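Local coordinates for transmembrane oligosaccharyl transferase (Archaeoglobus fulgidus, PDB 3WAJ), which is an archaeal membrane protein of the STT3/AglB oligosaccharyl transferase family, joining a helical transmembrane part to a globular C-terminal part and holding a zinc ion, at residues 202-207 with 251-256; 381-386 with 483-488; 543-548 with 605-610; 661-666 with 730-735; 791-796 with 813-818. One frame throughout, in Å; residues are numbered along the deposited sequence.

The five contacts follow one another along the chain: each closes before the next opens, so none nests in or crosses another. Contact 1 closes the stretch between two helices, 199-214 and 243-261. Contact 2, about 35 Å away between centres, brings the turn before helix 384-402 back against helix 474-491. Contact 3 then pairs strands 546-548 and 605-611 within the AglB core domain. Contact 4 sets the edge strand 663-664 and the residues after it on the end of helix 717-732. Contact 5 closes the hairpin of strands 792-800 and 806-814 in the long peripheral domain; its centre lies about 76 Å from that of contact 1, across the chain's centre.

Contact 1: 202-207 with 251-256; sequences VIAGIT and VVTFAV
V256 holds CG1 anti to its backbone N (chi1 169°), and that branch settles on the backbone of the facing helix, 3.6 Å from V202 O, with the carbonyl carbon of G205 close by. Its other methyl, CG2, meets V202 CG2 at 4.0 Å, the two valine side chains crossing at about a right angle. T253 is turned with CG2 anti to the backbone N and OG1 beside it (chi1 -59°). The methyl therefore faces the other helix and lies 3.6 Å from G205 CA, while the hydroxyl turns back along its own helix to bond V249 O.

G205 is where the two backbones come closest. Without a side chain in the way, its CA sits 3.3 Å from T253 O and 3.9 Å from T253 CA. V202 and V252 fill one end of the seam, and I206 brushes V256 CG1 with its own CG1. On the other side A204 rests its CB near T253 OG1. The segments share no hydrogen bond; T253 O and V202 O lie against carbon across the interface. T207 OG1 donates to A204 O within its own helix and is also bonded to T176 OG1 on helix 163-181, which packs against A204 and T207. The F254 side chain packs instead on helices 221-234 and 278-303.

The local axes approach to 7.3 Å, with their N-to-C directions 44° apart. This is a close crossing at a glycine, lined by small and beta-branched residues, as is often seen between transmembrane helices, here within the N-terminal STT3 region of the GT-C clan.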
# COMPACT_ATOMS: atom_id res chain seq x y z
N VAL A 202 -15.27 -29.98 -10.49
CA VAL A 202 -13.86 -29.78 -10.85
C VAL A 202 -13.55 -28.30 -11.18
O VAL A 202 -12.52 -27.76 -10.77
CB VAL A 202 -13.40 -30.73 -11.99
CG1 VAL A 202 -12.07 -30.29 -12.59
CG2 VAL A 202 -13.29 -32.16 -11.48
N ILE A 203 -14.46 -27.67 -11.92
CA ILE A 203 -14.35 -26.25 -12.24
C ILE A 203 -14.40 -25.42 -10.95
O ILE A 203 -13.57 -24.53 -10.74
CB ILE A 203 -15.47 -25.78 -13.19
CG1 ILE A 203 -15.30 -26.39 -14.59
CG2 ILE A 203 -15.54 -24.26 -13.26
CD1 ILE A 203 -13.90 -26.27 -15.15
N ALA A 204 -15.39 -25.70 -10.11
CA ALA A 204 -15.57 -24.96 -8.87
C ALA A 204 -14.34 -25.09 -7.97
O ALA A 204 -13.91 -24.12 -7.34
CB ALA A 204 -16.81 -25.45 -8.14
N GLY A 205 -13.77 -26.29 -7.92
CA GLY A 205 -12.53 -26.52 -7.21
C GLY A 205 -11.39 -25.70 -7.79
O GLY A 205 -10.46 -25.33 -7.08
N ILE A 206 -11.47 -25.41 -9.09
CA ILE A 206 -10.44 -24.62 -9.77
C ILE A 206 -10.54 -23.16 -9.36
O ILE A 206 -9.53 -22.51 -9.11
CB ILE A 206 -10.50 -24.78 -11.31
CG1 ILE A 206 -9.87 -26.11 -11.74
CG2 ILE A 206 -9.77 -23.65 -12.01
CD1 ILE A 206 -10.08 -26.44 -13.19
N THR A 207 -11.76 -22.65 -9.30
CA THR A 207 -11.99 -21.26 -8.90
C THR A 207 -11.55 -21.03 -7.45
O THR A 207 -10.99 -19.99 -7.13
CB THR A 207 -13.46 -20.85 -9.09
OG1 THR A 207 -14.29 -21.68 -8.27
CG2 THR A 207 -13.87 -20.99 -10.54
N VAL A 251 -16.89 -32.44 -1.57
CA VAL A 251 -15.75 -33.35 -1.51
C VAL A 251 -14.85 -33.17 -2.73
O VAL A 251 -13.65 -33.00 -2.59
CB VAL A 251 -16.18 -34.83 -1.36
CG1 VAL A 251 -15.02 -35.75 -1.67
CG2 VAL A 251 -16.71 -35.10 0.05
N VAL A 252 -15.45 -33.18 -3.92
CA VAL A 252 -14.70 -33.02 -5.17
C VAL A 252 -14.05 -31.64 -5.25
O VAL A 252 -12.84 -31.53 -5.50
CB VAL A 252 -15.59 -33.27 -6.42
CG1 VAL A 252 -14.82 -33.00 -7.71
CG2 VAL A 252 -16.12 -34.71 -6.41
N THR A 253 -14.86 -30.60 -5.03
CA THR A 253 -14.40 -29.21 -5.06
C THR A 253 -13.18 -28.96 -4.15
O THR A 253 -12.13 -28.47 -4.59
CB THR A 253 -15.54 -28.27 -4.63
OG1 THR A 253 -16.66 -28.43 -5.51
CG2 THR A 253 -15.09 -26.82 -4.65
N PHE A 254 -13.32 -29.32 -2.88
CA PHE A 254 -12.24 -29.16 -1.92
C PHE A 254 -11.05 -30.04 -2.28
O PHE A 254 -9.90 -29.62 -2.12
CB PHE A 254 -12.73 -29.40 -0.49
CG PHE A 254 -13.57 -28.28 0.05
CD1 PHE A 254 -13.12 -26.96 -0.06
CD2 PHE A 254 -14.79 -28.53 0.66
CE1 PHE A 254 -13.88 -25.91 0.45
CE2 PHE A 254 -15.57 -27.47 1.16
CZ PHE A 254 -15.11 -26.16 1.06
N ALA A 255 -11.31 -31.25 -2.78
CA ALA A 255 -10.22 -32.10 -3.24
C ALA A 255 -9.44 -31.43 -4.38
O ALA A 255 -8.21 -31.38 -4.36
CB ALA A 255 -10.74 -33.47 -3.67
N VAL A 256 -10.17 -30.92 -5.37
CA VAL A 256 -9.52 -30.30 -6.52
C VAL A 256 -8.74 -29.06 -6.10
O VAL A 256 -7.59 -28.89 -6.51
CB VAL A 256 -10.53 -29.98 -7.64
CG1 VAL A 256 -9.90 -29.08 -8.71
CG2 VAL A 256 -11.05 -31.27 -8.27

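Contact 2: 381-386 with 483-488; sequences FGALFF and YPTYIL
A383 and P484 meet across the contact through CB and the ring atom CG, 4.3 Å apart. The aromatic rings are turned elsewhere. Y483 carries I487 CG1 of its own helix over one face, 3.7 Å above the plane and offset toward the rim, and F381 lies against F431 and S435 of helix 429-446.

T485 carries most of the contact. Its CB stands 3.9 Å from F381 O. With chi1 at 103°, away from any staggered position, the exact rotation of this side chain is doubtful; as modelled, CG2 reaches G382, A383 and L384. L384 crosses T485 at about a right angle, with L384 CG 4.2 Å from T485 OG1.

What T485 packs on is a type II' turn from F381 to L384, with G382 at positive phi, leading into helix 384-402. Lacking a side chain, G382 lets the CA atoms of G382 and T485 approach to 4.5 Å. The chemistry is van der Waals packing between T485 and P484 of the helix and a turn whose glycine admits T485 close to the backbone and whose A383 adds a methyl, so fit of shape rather than polar pairing joins the two.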
# COMPACT_ATOMS: atom_id res chain seq x y z
N PHE A 381 -20.17 3.05 -2.49
CA PHE A 381 -21.11 2.18 -3.20
C PHE A 381 -22.16 2.95 -3.98
O PHE A 381 -22.89 2.38 -4.80
CB PHE A 381 -21.79 1.20 -2.23
CG PHE A 381 -20.84 0.52 -1.28
CD1 PHE A 381 -20.17 -0.63 -1.66
CD2 PHE A 381 -20.61 1.04 -0.01
CE1 PHE A 381 -19.28 -1.26 -0.79
CE2 PHE A 381 -19.73 0.42 0.86
CZ PHE A 381 -19.07 -0.73 0.47
N GLY A 382 -22.24 4.26 -3.74
CA GLY A 382 -23.31 5.07 -4.28
C GLY A 382 -24.63 4.70 -3.62
O GLY A 382 -24.71 4.52 -2.41
N ALA A 383 -25.66 4.57 -4.45
CA ALA A 383 -27.00 4.22 -3.99
C ALA A 383 -27.15 2.71 -3.94
O ALA A 383 -28.13 2.19 -3.42
CB ALA A 383 -28.04 4.84 -4.90
N LEU A 384 -26.17 2.00 -4.51
CA LEU A 384 -26.16 0.54 -4.49
C LEU A 384 -26.00 0.01 -3.08
O LEU A 384 -26.27 -1.16 -2.80
CB LEU A 384 -25.05 -0.02 -5.39
CG LEU A 384 -25.28 0.08 -6.89
CD1 LEU A 384 -24.52 -1.03 -7.62
CD2 LEU A 384 -26.76 0.02 -7.22
N PHE A 385 -25.57 0.89 -2.18
CA PHE A 385 -25.51 0.57 -0.77
C PHE A 385 -26.93 0.38 -0.23
O PHE A 385 -27.28 -0.69 0.28
CB PHE A 385 -24.79 1.70 -0.03
CG PHE A 385 -24.91 1.62 1.46
CD1 PHE A 385 -24.56 0.47 2.14
CD2 PHE A 385 -25.36 2.72 2.18
CE1 PHE A 385 -24.66 0.40 3.52
CE2 PHE A 385 -25.47 2.66 3.55
CZ PHE A 385 -25.12 1.50 4.22
N PHE A 386 -27.75 1.42 -0.35
CA PHE A 386 -29.14 1.36 0.07
C PHE A 386 -29.92 0.27 -0.65
O PHE A 386 -30.61 -0.55 -0.03
CB PHE A 386 -29.82 2.70 -0.19
CG PHE A 386 -29.24 3.85 0.59
CD1 PHE A 386 -28.55 3.63 1.77
CD2 PHE A 386 -29.39 5.15 0.13
CE1 PHE A 386 -28.02 4.69 2.49
CE2 PHE A 386 -28.86 6.21 0.84
CZ PHE A 386 -28.17 5.98 2.02
N TYR A 483 -27.93 6.18 -11.49
CA TYR A 483 -27.41 7.51 -11.78
C TYR A 483 -26.29 8.02 -10.86
O TYR A 483 -25.18 8.26 -11.34
CB TYR A 483 -28.51 8.57 -11.93
CG TYR A 483 -27.93 9.95 -12.18
CD1 TYR A 483 -27.83 10.89 -11.16
CD2 TYR A 483 -27.43 10.28 -13.43
CE1 TYR A 483 -27.28 12.14 -11.39
CE2 TYR A 483 -26.88 11.52 -13.67
CZ TYR A 483 -26.81 12.45 -12.65
OH TYR A 483 -26.25 13.69 -12.91
N PRO A 484 -26.56 8.21 -9.56
CA PRO A 484 -25.47 8.82 -8.79
C PRO A 484 -24.31 7.87 -8.52
O PRO A 484 -23.28 8.31 -8.00
CB PRO A 484 -26.15 9.24 -7.48
CG PRO A 484 -27.28 8.28 -7.32
CD PRO A 484 -27.74 7.92 -8.72
N THR A 485 -24.45 6.59 -8.85
CA THR A 485 -23.33 5.66 -8.72
C THR A 485 -22.52 5.49 -10.02
O THR A 485 -21.44 4.91 -10.02
CB THR A 485 -23.73 4.29 -8.11
OG1 THR A 485 -23.82 3.30 -9.13
CG2 THR A 485 -25.05 4.41 -7.41
N TYR A 486 -23.05 6.01 -11.14
CA TYR A 486 -22.22 6.18 -12.33
C TYR A 486 -21.40 7.45 -12.15
O TYR A 486 -20.25 7.53 -12.58
CB TYR A 486 -23.04 6.28 -13.62
CG TYR A 486 -22.16 6.61 -14.80
CD1 TYR A 486 -21.43 5.62 -15.44
CD2 TYR A 486 -22.03 7.92 -15.26
CE1 TYR A 486 -20.61 5.91 -16.52
CE2 TYR A 486 -21.21 8.22 -16.32
CZ TYR A 486 -20.50 7.21 -16.95
OH TYR A 486 -19.68 7.51 -18.01
N ILE A 487 -22.02 8.44 -11.52
CA ILE A 487 -21.40 9.73 -11.28
C ILE A 487 -20.10 9.61 -10.48
O ILE A 487 -19.03 10.01 -10.96
CB ILE A 487 -22.38 10.70 -10.58
CG1 ILE A 487 -23.56 11.00 -11.50
CG2 ILE A 487 -21.69 11.99 -10.18
CD1 ILE A 487 -23.13 11.49 -12.86
N LEU A 488 -20.19 9.05 -9.28
CA LEU A 488 -18.99 8.81 -8.46
C LEU A 488 -17.98 7.93 -9.19
O LEU A 488 -16.78 8.20 -9.19
CB LEU A 488 -19.37 8.20 -7.10
CG LEU A 488 -19.78 9.15 -5.97
CD1 LEU A 488 -19.20 10.54 -6.18
CD2 LEU A 488 -21.28 9.21 -5.80

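Contact 3: 543-548 with 605-610; sequences ETYGVI and VKYVVS
G546 O accepts two backbone N-H groups from the facing strand: K606 N at 2.9 Å and, weakly, Y607 N at 3.4 Å. The strands run parallel, 26° apart in direction. G546 pairs with V605 but V547 with Y607, so K606 is the extra residue of a beta bulge. Beyond it the pairing is regular, with I548 N bonded to Y607 O at 2.9 Å and V609 N to I548 O at the same length.

The bulge turns the K606 side chain onto Y545. Y545 has CG between its backbone N and carbonyl carbon (chi1 55°), the crowded position, and the aliphatic part of the lysine crosses the ring obliquely: CD lies over one face, 4.1 Å from the centroid, in a CH-pi contact. Y607 turns its edge toward the Y545 face in an offset edge-to-face pair, planes at 66°, with Y607 CE2 3.6 Å from Y545 CE1. Both hydroxyls are bonded further off, Y545 OH to P515 O and R563 NE, Y607 OH to Y832 OH. On the Y607 side of the sheet V547 CG1 also meets V609 CG2 at 3.8 Å. On the other, I548 and V608 lie side by side, pointing the same way, CG2 to CG2 at 3.7 Å, with V605 CG2 next to them.

Helix 501-513 covers V547, Y607 and V609 with M510, and helix 584-588 covers I548 and V608 with F587 and F588. Strands 564-565 and 771-776 continue the mixed sheet on either side.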
# COMPACT_ATOMS: atom_id res chain seq x y z
N GLU A 543 29.22 -7.46 -2.74
CA GLU A 543 29.38 -6.24 -1.99
C GLU A 543 28.17 -5.28 -2.19
O GLU A 543 28.06 -4.61 -3.21
CB GLU A 543 30.73 -5.65 -2.46
CG GLU A 543 31.12 -5.98 -4.00
CD GLU A 543 31.70 -7.42 -4.31
OE1 GLU A 543 31.84 -7.80 -5.51
OE2 GLU A 543 32.05 -8.18 -3.39
N THR A 544 27.25 -5.21 -1.23
CA THR A 544 26.02 -4.41 -1.38
C THR A 544 25.89 -3.18 -0.47
O THR A 544 26.67 -2.99 0.45
CB THR A 544 24.75 -5.26 -1.17
OG1 THR A 544 24.73 -5.80 0.16
CG2 THR A 544 24.65 -6.37 -2.20
N TYR A 545 24.87 -2.35 -0.71
CA TYR A 545 24.55 -1.24 0.20
C TYR A 545 23.05 -0.99 0.26
O TYR A 545 22.31 -1.40 -0.65
CB TYR A 545 25.30 0.06 -0.18
CG TYR A 545 25.08 0.51 -1.61
CD1 TYR A 545 23.88 1.11 -2.00
CD2 TYR A 545 26.07 0.35 -2.58
CE1 TYR A 545 23.67 1.51 -3.31
CE2 TYR A 545 25.87 0.76 -3.90
CZ TYR A 545 24.66 1.34 -4.25
OH TYR A 545 24.45 1.75 -5.55
N GLY A 546 22.59 -0.32 1.31
CA GLY A 546 21.17 -0.08 1.46
C GLY A 546 20.78 1.35 1.19
O GLY A 546 21.59 2.29 1.30
N VAL A 547 19.51 1.51 0.83
CA VAL A 547 18.93 2.80 0.57
C VAL A 547 17.81 3.03 1.59
O VAL A 547 16.81 2.29 1.63
CB VAL A 547 18.37 2.84 -0.84
CG1 VAL A 547 17.71 4.22 -1.13
CG2 VAL A 547 19.47 2.56 -1.85
N ILE A 548 17.97 4.05 2.42
CA ILE A 548 17.02 4.29 3.49
C ILE A 548 16.04 5.44 3.19
O ILE A 548 16.42 6.54 2.78
CB ILE A 548 17.72 4.49 4.85
CG1 ILE A 548 16.70 4.37 5.98
CG2 ILE A 548 18.43 5.83 4.91
CD1 ILE A 548 17.31 3.91 7.29
N VAL A 605 23.64 1.43 5.30
CA VAL A 605 23.08 2.33 4.30
C VAL A 605 24.17 3.17 3.65
O VAL A 605 25.14 3.57 4.30
CB VAL A 605 21.90 3.19 4.81
CG1 VAL A 605 21.39 2.71 6.16
CG2 VAL A 605 22.26 4.66 4.84
N LYS A 606 24.00 3.43 2.36
CA LYS A 606 24.90 4.32 1.65
C LYS A 606 24.14 5.53 1.06
O LYS A 606 24.73 6.58 0.78
CB LYS A 606 25.64 3.55 0.55
CG LYS A 606 26.76 4.36 -0.06
CD LYS A 606 27.46 3.67 -1.23
CE LYS A 606 28.79 4.40 -1.50
NZ LYS A 606 29.23 4.27 -2.91
N TYR A 607 22.84 5.39 0.88
CA TYR A 607 22.02 6.51 0.40
C TYR A 607 20.77 6.69 1.22
O TYR A 607 20.18 5.72 1.71
CB TYR A 607 21.65 6.35 -1.08
CG TYR A 607 22.88 6.27 -1.93
CD1 TYR A 607 23.51 7.43 -2.36
CD2 TYR A 607 23.43 5.04 -2.27
CE1 TYR A 607 24.64 7.38 -3.13
CE2 TYR A 607 24.58 4.97 -3.05
CZ TYR A 607 25.18 6.15 -3.47
OH TYR A 607 26.32 6.12 -4.23
N VAL A 608 20.39 7.95 1.37
CA VAL A 608 19.15 8.33 2.04
C VAL A 608 18.30 9.02 0.98
O VAL A 608 18.80 9.86 0.22
CB VAL A 608 19.43 9.33 3.19
CG1 VAL A 608 18.15 9.64 3.96
CG2 VAL A 608 20.54 8.82 4.12
N VAL A 609 17.02 8.67 0.90
CA VAL A 609 16.08 9.39 0.04
C VAL A 609 14.96 9.99 0.89
O VAL A 609 14.25 9.26 1.61
CB VAL A 609 15.46 8.49 -1.04
CG1 VAL A 609 14.54 9.32 -1.94
CG2 VAL A 609 16.55 7.78 -1.87
N SER A 610 14.80 11.31 0.82
CA SER A 610 13.84 12.01 1.66
C SER A 610 12.94 12.89 0.82
O SER A 610 13.40 13.56 -0.12
CB SER A 610 14.58 12.84 2.72
OG SER A 610 13.73 13.80 3.34

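Contact 4: 661-666 with 730-735; sequences NSIIIP and MRARYG
I663 reaches toward A732 step by step along its longer branch. CB is still 5.9 Å from A732 CB; CG1 closes this to 4.9 Å, and the tip CD1 touches the alanine methyl at 3.5 Å. The short branch CG2 turns away from that methyl. I663 also touches V729 one turn earlier on the helix, as well as a neighbouring molecule in the crystal. Its chi1 of 128° is not staggered, so the exact pose deserves some caution.

A732 CB is the point on which the segments converge. Besides I663 CD1 it meets P666 CD at 3.4 Å, and I664 O stands 3.7 Å from it. The proline thus lies against the same methyl as the isoleucine tip, and its CG extends the contact toward G735 O at 4.3 Å. I665 packs on L725 and A728, further back along the helix. The contact is apolar apart from two carbonyls, I664 O beside the alanine methyl and G735 O at the rim near P666 CG.

Strand 663-664 is an edge of a three-stranded antiparallel sheet, tied to strand 640-643 by backbone bonds of I663 and I665. On the other side helix 717-732 ends in a Schellman motif, with G735 as the C-prime residue at positive phi and V736 N returning to R731 O.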
# COMPACT_ATOMS: atom_id res chain seq x y z
N ASN A 661 -12.09 34.19 17.94
CA ASN A 661 -12.33 34.93 16.70
C ASN A 661 -11.06 35.33 15.93
O ASN A 661 -11.07 36.26 15.13
CB ASN A 661 -13.22 36.16 16.95
CG ASN A 661 -14.53 35.80 17.60
OD1 ASN A 661 -15.15 34.78 17.27
ND2 ASN A 661 -14.97 36.63 18.55
N SER A 662 -9.97 34.62 16.20
CA SER A 662 -8.74 34.84 15.46
C SER A 662 -8.82 34.11 14.14
O SER A 662 -9.61 33.19 13.99
CB SER A 662 -7.54 34.30 16.25
OG SER A 662 -7.16 35.18 17.27
N ILE A 663 -8.01 34.48 13.17
CA ILE A 663 -7.84 33.55 12.07
C ILE A 663 -6.53 32.77 12.29
O ILE A 663 -5.45 33.35 12.44
CB ILE A 663 -8.11 34.18 10.65
CG1 ILE A 663 -6.96 33.94 9.69
CG2 ILE A 663 -8.53 35.64 10.73
CD1 ILE A 663 -7.12 32.63 8.98
N ILE A 664 -6.66 31.45 12.38
CA ILE A 664 -5.54 30.57 12.73
C ILE A 664 -5.09 29.78 11.50
O ILE A 664 -5.91 29.14 10.84
CB ILE A 664 -5.96 29.56 13.83
CG1 ILE A 664 -6.44 30.28 15.09
CG2 ILE A 664 -4.82 28.59 14.15
CD1 ILE A 664 -7.22 29.39 16.05
N ILE A 665 -3.80 29.82 11.20
CA ILE A 665 -3.30 29.00 10.11
C ILE A 665 -3.28 27.55 10.58
O ILE A 665 -2.50 27.18 11.46
CB ILE A 665 -1.90 29.44 9.63
CG1 ILE A 665 -1.99 30.82 8.97
CG2 ILE A 665 -1.31 28.42 8.65
CD1 ILE A 665 -0.65 31.55 8.89
N PRO A 666 -4.16 26.71 9.98
CA PRO A 666 -4.36 25.32 10.42
C PRO A 666 -3.19 24.46 9.97
O PRO A 666 -3.33 23.54 9.15
CB PRO A 666 -5.64 24.91 9.68
CG PRO A 666 -5.56 25.68 8.38
CD PRO A 666 -4.93 27.02 8.75
N MET A 730 -5.40 32.45 3.16
CA MET A 730 -6.42 32.19 2.16
C MET A 730 -7.07 30.82 2.36
O MET A 730 -8.29 30.74 2.42
CB MET A 730 -5.83 32.29 0.75
CG MET A 730 -6.83 31.89 -0.34
SD MET A 730 -6.15 30.77 -1.58
CE MET A 730 -7.64 29.93 -2.10
N ARG A 731 -6.26 29.76 2.48
CA ARG A 731 -6.80 28.41 2.62
C ARG A 731 -7.42 28.19 4.00
O ARG A 731 -8.33 27.39 4.16
CB ARG A 731 -5.73 27.35 2.31
CG ARG A 731 -5.33 27.30 0.83
CD ARG A 731 -4.04 26.55 0.59
NE ARG A 731 -4.28 25.12 0.43
CZ ARG A 731 -4.26 24.48 -0.73
NH1 ARG A 731 -3.97 25.12 -1.84
NH2 ARG A 731 -4.51 23.18 -0.76
N ALA A 732 -6.93 28.94 4.98
CA ALA A 732 -7.36 28.79 6.37
C ALA A 732 -8.85 29.04 6.62
O ALA A 732 -9.39 28.60 7.63
CB ALA A 732 -6.53 29.67 7.27
N ARG A 733 -9.51 29.77 5.73
CA ARG A 733 -10.93 30.06 5.91
C ARG A 733 -11.83 29.01 5.26
O ARG A 733 -13.01 28.92 5.59
CB ARG A 733 -11.26 31.44 5.38
CG ARG A 733 -10.80 31.70 3.96
CD ARG A 733 -11.02 33.16 3.64
NE ARG A 733 -10.81 33.97 4.84
CZ ARG A 733 -9.71 34.66 5.10
NH1 ARG A 733 -8.72 34.66 4.22
NH2 ARG A 733 -9.61 35.35 6.22
N TYR A 734 -11.27 28.22 4.35
CA TYR A 734 -11.90 27.00 3.88
C TYR A 734 -11.55 25.91 4.87
O TYR A 734 -11.84 24.74 4.66
CB TYR A 734 -11.35 26.60 2.51
CG TYR A 734 -11.91 27.37 1.34
CD1 TYR A 734 -12.41 26.71 0.22
CD2 TYR A 734 -11.93 28.76 1.34
CE1 TYR A 734 -12.92 27.41 -0.87
CE2 TYR A 734 -12.44 29.47 0.26
CZ TYR A 734 -12.94 28.79 -0.84
OH TYR A 734 -13.44 29.49 -1.92
N GLY A 735 -10.88 26.30 5.95
CA GLY A 735 -10.42 25.36 6.94
C GLY A 735 -9.37 24.36 6.46
O GLY A 735 -9.07 23.41 7.19

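Contact 5: 791-796 with 813-818; sequences TEVSVN and VEVKNG
V793 and V815 cross obliquely on one side of the paired strands, their CG2 methyls 3.9 Å apart. In both valines CG2 lies beside the backbone N and CG1 anti to it. For V815 (chi1 172°) this also sets CG2 over the start of the facing strand, 3.5 Å from T791 C and close to E792 N, while its CB sits near T791 O. V813 points to the same face as V793. On this face V793 also touches V786, I842 and Y820, and V813 meets V822.

The pairing is that of a beta hairpin, strands 792-800 and 806-814, at the end remote from its connecting loop and on the edge of a four-stranded antiparallel sheet in the long peripheral domain of the AglB family. V793 and V813 form a hydrogen-bonded pair, with N-H...O bonds of 2.8 Å both from V793 N to V813 O and from V813 N to V793 O. Next to it E792 and E814 are a non-hydrogen-bonded pair. Past the pair V815 N bonds T791 O at 2.7 Å, approaching 46° out of the carbonyl plane.

On the opposite face the two glutamates start out together. Both chains run extended beyond CG; E792 CB lies 3.3 Å from V813 O and E814 CG 3.7 Å from T791 O. Their carboxylates stay apart, E792 OE1 5.4 Å from E814 OE2, close enough that like charges would probably repel mildly at this surface.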
# COMPACT_ATOMS: atom_id res chain seq x y z
N THR A 791 37.12 28.92 21.62
CA THR A 791 36.41 27.78 22.17
C THR A 791 35.68 26.97 21.09
O THR A 791 35.23 25.85 21.34
CB THR A 791 35.45 28.23 23.27
OG1 THR A 791 34.76 29.41 22.86
CG2 THR A 791 36.23 28.54 24.53
N GLU A 792 35.58 27.55 19.89
CA GLU A 792 34.97 26.85 18.77
C GLU A 792 35.46 27.27 17.38
O GLU A 792 35.80 28.43 17.14
CB GLU A 792 33.45 26.89 18.83
CG GLU A 792 32.86 28.16 19.40
CD GLU A 792 31.51 27.90 20.03
OE1 GLU A 792 31.40 26.91 20.78
OE2 GLU A 792 30.56 28.67 19.76
N VAL A 793 35.47 26.29 16.47
CA VAL A 793 35.86 26.48 15.08
C VAL A 793 34.67 26.19 14.17
O VAL A 793 33.99 25.17 14.32
CB VAL A 793 37.02 25.52 14.71
CG1 VAL A 793 37.46 25.72 13.27
CG2 VAL A 793 38.20 25.72 15.67
N SER A 794 34.38 27.10 13.23
CA SER A 794 33.24 26.89 12.34
C SER A 794 33.68 26.69 10.89
O SER A 794 34.64 27.31 10.44
CB SER A 794 32.25 28.06 12.41
OG SER A 794 32.67 29.14 11.59
N VAL A 795 32.97 25.83 10.17
CA VAL A 795 33.22 25.63 8.75
C VAL A 795 31.99 26.04 7.93
O VAL A 795 30.84 25.85 8.35
CB VAL A 795 33.62 24.18 8.40
CG1 VAL A 795 34.31 24.13 7.05
CG2 VAL A 795 34.55 23.62 9.46
N ASN A 796 32.24 26.59 6.74
CA ASN A 796 31.21 27.18 5.90
C ASN A 796 31.53 26.95 4.42
O ASN A 796 32.69 27.02 4.02
CB ASN A 796 31.10 28.68 6.21
CG ASN A 796 30.13 29.40 5.29
OD1 ASN A 796 30.45 30.45 4.74
ND2 ASN A 796 28.93 28.85 5.14
N VAL A 813 32.33 23.37 15.60
CA VAL A 813 32.98 22.35 16.42
C VAL A 813 33.62 22.97 17.66
O VAL A 813 34.32 23.98 17.58
CB VAL A 813 33.99 21.57 15.56
CG1 VAL A 813 35.32 21.41 16.26
CG2 VAL A 813 33.41 20.23 15.16
N GLU A 814 33.34 22.36 18.81
CA GLU A 814 33.86 22.84 20.08
C GLU A 814 35.33 22.46 20.21
O GLU A 814 35.74 21.38 19.77
CB GLU A 814 33.06 22.24 21.23
CG GLU A 814 33.20 22.95 22.57
CD GLU A 814 32.30 22.36 23.64
OE1 GLU A 814 31.94 21.16 23.54
OE2 GLU A 814 31.96 23.09 24.59
N VAL A 815 36.13 23.35 20.79
CA VAL A 815 37.57 23.12 20.93
C VAL A 815 37.91 22.31 22.18
O VAL A 815 37.32 22.48 23.24
CB VAL A 815 38.35 24.45 20.92
CG1 VAL A 815 39.80 24.23 21.26
CG2 VAL A 815 38.23 25.11 19.57
N LYS A 816 38.87 21.40 22.03
CA LYS A 816 39.36 20.58 23.12
C LYS A 816 40.88 20.70 23.23
O LYS A 816 41.59 20.34 22.29
CB LYS A 816 38.97 19.12 22.88
CG LYS A 816 38.84 18.77 21.40
CD LYS A 816 38.89 17.28 21.13
CE LYS A 816 40.32 16.74 21.14
NZ LYS A 816 40.93 16.65 22.51
N ASN A 817 41.36 21.22 24.36
CA ASN A 817 42.80 21.32 24.62
C ASN A 817 43.60 22.00 23.50
O ASN A 817 44.62 21.46 23.05
CB ASN A 817 43.40 19.94 24.90
CG ASN A 817 42.73 19.25 26.07
OD1 ASN A 817 42.24 19.90 26.99
ND2 ASN A 817 42.71 17.92 26.04
N GLY A 818 43.12 23.15 23.06
CA GLY A 818 43.82 23.92 22.05
C GLY A 818 43.84 23.26 20.68
O GLY A 818 44.60 23.67 19.80